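Long-range contact in methyltransferase-like protein (Saccharopolyspora spinosa, PDB 4PNE), which catalyses a [4+2] cycloaddition in spinosyn biosynthesis on a fold of the S-adenosylmethionine-dependent methyltransferase type: residues 59-64 / 75-80. Residues are numbered along the deposited sequence; the frame is centred on the assembly and turned at random.
With SAH (S-adenosyl-L-homocysteine), chain C.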
loop_
_atom_site.group_PDB
_atom_site.type_symbol
_atom_site.label_atom_id
_atom_site.label_comp_id
_atom_site.label_asym_id
_atom_site.label_seq_id
_atom_site.Cartn_x
_atom_site.Cartn_y
_atom_site.Cartn_z
ATOM N N ALA A 59 -1.689 -8.427 -4.993
ATOM C CA ALA A 59 -1.056 -7.185 -4.542
ATOM C C ALA A 59 -1.767 -5.973 -5.150
ATOM O O ALA A 59 -2.096 -5.963 -6.327
ATOM C CB ALA A 59 0.425 -7.175 -4.923
ATOM N N ILE A 60 -2.016 -4.943 -4.353
ATOM C CA ILE A 60 -2.566 -3.698 -4.832
ATOM C C ILE A 60 -1.510 -2.607 -4.644
ATOM O O ILE A 60 -1.706 -1.600 -3.974
ATOM C CB ILE A 60 -3.854 -3.344 -4.108
ATOM C CG1 ILE A 60 -4.740 -4.593 -3.949
ATOM C CG2 ILE A 60 -4.589 -2.242 -4.880
ATOM C CD1 ILE A 60 -6.008 -4.363 -3.107
ATOM N N HIS A 61 -0.371 -2.841 -5.265
ATOM C CA HIS A 61 0.688 -1.841 -5.312
ATOM C C HIS A 61 1.465 -2.020 -6.623
ATOM O O HIS A 61 1.328 -3.043 -7.309
ATOM C CB HIS A 61 1.583 -1.939 -4.063
ATOM C CG HIS A 61 2.319 -3.237 -3.912
ATOM N ND1 HIS A 61 2.112 -4.061 -2.824
ATOM C CD2 HIS A 61 3.260 -3.848 -4.672
ATOM C CE1 HIS A 61 2.893 -5.125 -2.927
ATOM N NE2 HIS A 61 3.604 -5.018 -4.037
ATOM N N HIS A 62 2.242 -1.007 -6.975
ATOM C CA HIS A 62 3.001 -0.987 -8.230
ATOM C C HIS A 62 4.051 -2.087 -8.273
ATOM O O HIS A 62 4.587 -2.505 -7.230
ATOM C CB HIS A 62 3.693 0.359 -8.396
ATOM C CG HIS A 62 2.814 1.431 -8.963
ATOM N ND1 HIS A 62 1.474 1.556 -8.657
ATOM C CD2 HIS A 62 3.102 2.442 -9.812
ATOM C CE1 HIS A 62 0.968 2.571 -9.333
ATOM N NE2 HIS A 62 1.938 3.139 -10.029
ATOM N N GLY A 63 4.393 -2.523 -9.468
ATOM C CA GLY A 63 5.498 -3.443 -9.644
ATOM C C GLY A 63 6.827 -2.711 -9.699
ATOM O O GLY A 63 6.894 -1.526 -10.059
ATOM N N TYR A 64 7.882 -3.458 -9.411
ATOM C CA TYR A 64 9.265 -2.998 -9.501
ATOM C C TYR A 64 10.007 -3.941 -10.435
ATOM O O TYR A 64 10.051 -5.156 -10.211
ATOM C CB TYR A 64 9.892 -2.979 -8.099
ATOM C CG TYR A 64 11.345 -2.616 -7.966
ATOM C CD1 TYR A 64 12.340 -3.509 -8.319
ATOM C CD2 TYR A 64 11.717 -1.391 -7.458
ATOM C CE1 TYR A 64 13.670 -3.193 -8.171
ATOM C CE2 TYR A 64 13.052 -1.051 -7.298
ATOM C CZ TYR A 64 14.025 -1.957 -7.665
ATOM O OH TYR A 64 15.348 -1.630 -7.506
ATOM N N GLN A 75 4.286 -10.357 -10.920
ATOM C CA GLN A 75 5.636 -10.727 -10.543
ATOM C C GLN A 75 6.422 -9.538 -10.010
ATOM O O GLN A 75 7.159 -9.652 -9.023
ATOM C CB GLN A 75 6.376 -11.335 -11.727
ATOM C CG GLN A 75 5.957 -12.747 -12.050
ATOM C CD GLN A 75 6.530 -13.233 -13.354
ATOM O OE1 GLN A 75 6.548 -12.501 -14.349
ATOM N NE2 GLN A 75 6.999 -14.476 -13.367
ATOM N N ALA A 76 6.293 -8.399 -10.688
ATOM C CA ALA A 76 7.000 -7.177 -10.306
ATOM C C ALA A 76 6.478 -6.623 -8.975
ATOM O O ALA A 76 7.250 -6.109 -8.153
ATOM C CB ALA A 76 6.872 -6.130 -11.388
ATOM N N ALA A 77 5.185 -6.770 -8.733
ATOM C CA ALA A 77 4.628 -6.401 -7.442
ATOM C C ALA A 77 5.206 -7.282 -6.339
ATOM O O ALA A 77 5.508 -6.806 -5.237
ATOM C CB ALA A 77 3.106 -6.489 -7.459
ATOM N N ASP A 78 5.432 -8.561 -6.630
ATOM C CA ASP A 78 6.023 -9.446 -5.618
ATOM C C ASP A 78 7.471 -9.006 -5.319
ATOM O O ASP A 78 7.955 -9.133 -4.196
ATOM C CB ASP A 78 5.991 -10.909 -6.070
ATOM C CG ASP A 78 4.614 -11.555 -5.940
ATOM O OD1 ASP A 78 3.742 -11.017 -5.216
ATOM O OD2 ASP A 78 4.417 -12.616 -6.580
ATOM N N ARG A 79 8.174 -8.485 -6.326
ATOM C CA ARG A 79 9.532 -7.999 -6.126
ATOM C C ARG A 79 9.515 -6.816 -5.176
ATOM O O ARG A 79 10.374 -6.698 -4.289
ATOM C CB ARG A 79 10.148 -7.612 -7.469
ATOM C CG ARG A 79 11.523 -7.015 -7.390
ATOM C CD ARG A 79 12.503 -7.979 -6.801
ATOM N NE ARG A 79 13.851 -7.414 -6.864
ATOM C CZ ARG A 79 14.770 -7.506 -5.907
ATOM N NH1 ARG A 79 14.520 -8.162 -4.775
ATOM N NH2 ARG A 79 15.958 -6.940 -6.095
ATOM N N LEU A 80 8.564 -5.922 -5.359
ATOM C CA LEU A 80 8.457 -4.777 -4.481
ATOM C C LEU A 80 8.200 -5.251 -3.061
ATOM O O LEU A 80 8.845 -4.803 -2.109
ATOM C CB LEU A 80 7.377 -3.825 -4.948
ATOM C CG LEU A 80 7.305 -2.569 -4.067
ATOM C CD1 LEU A 80 8.592 -1.714 -4.142
ATOM C CD2 LEU A 80 6.158 -1.719 -4.459
HETATM N N SAH C . -0.728 -2.687 1.204
HETATM C CA SAH C . -1.630 -3.416 0.307
HETATM C CB SAH C . -2.832 -2.606 -0.170
HETATM C CG SAH C . -2.608 -1.192 -0.646
HETATM S SD SAH C . -4.123 -0.502 -1.328
HETATM C C SAH C . -0.850 -3.931 -0.871
HETATM O O SAH C . -1.328 -4.803 -1.574
HETATM O OXT SAH C . 0.302 -3.529 -1.057
HETATM C "C5'" SAH C . -4.507 0.620 0.041
HETATM C "C4'" SAH C . -4.982 -0.088 1.302
HETATM O "O4'" SAH C . -5.038 0.842 2.377
HETATM C "C3'" SAH C . -6.379 -0.676 1.200
HETATM O "O3'" SAH C . -6.293 -1.978 1.748
HETATM C "C2'" SAH C . -7.231 0.258 2.044
HETATM O "O2'" SAH C . -8.420 -0.290 2.611
HETATM C "C1'" SAH C . -6.223 0.681 3.111
HETATM N N9 SAH C . -6.627 1.908 3.822
HETATM C C8 SAH C . -7.045 3.107 3.342
HETATM N N7 SAH C . -7.355 3.927 4.372
HETATM C C5 SAH C . -7.149 3.242 5.513
HETATM C C6 SAH C . -7.315 3.562 6.845
HETATM N N6 SAH C . -7.736 4.759 7.225
HETATM N N1 SAH C . -6.998 2.649 7.786
HETATM C C2 SAH C . -6.538 1.395 7.440
HETATM N N3 SAH C . -6.416 1.050 6.125
HETATM C C4 SAH C . -6.691 1.978 5.181
#
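The carboxylate end of the S-adenosyl-L-homocysteine pocket is built here by a loop laid against helix 73-88, with His61 bridging ligand and helix. Its imidazole bonds through both nitrogens: ND1 donates to SAH OXT at 2.6 Å, and NE2 donates to Ala77 O at 2.9 Å, nearly straight at 171°. Both acceptors lie at the ring edge, close to its plane, although NE2 itself stands above the carbonyl plane of Ala77. A chi1 of 63° sets CG between the backbone N and the carbonyl carbon of His61, carrying the ring between carboxylate and helix. Ala59 CB covers one ring face toward the rim and also packs on Ala77 CB, while Leu80 CD2 approaches His61 CD2 obliquely at 3.6 Å. The second carboxylate oxygen, SAH O, is taken by the backbone N of Ile60 at 2.9 Å.

Farther along the loop, Gly63 passes very close to the helix, its CA 3.5 Å from Ala76 CB, and Tyr64 N then donates to Ala76 O at 3.0 Å. That oxygen also accepts the helical bond from Leu80 N; the two donors reach it from opposite faces of the carbonyl plane. The side chains of Tyr64 and Arg79 run side by side in the same direction, Tyr64 CD1 lying 3.7 Å from Arg79 CG, with ring and guanidinium planes almost perpendicular; the guanidinium itself forms a salt bridge with Glu66.

With two donated bonds fixing its rotation, the His61 ring uses a helix carbonyl as second shell to orient ND1 toward the ligand. Since both nitrogens act as donors, the imidazole is consistent with a protonated, positively charged state that would favour the carboxylate it holds.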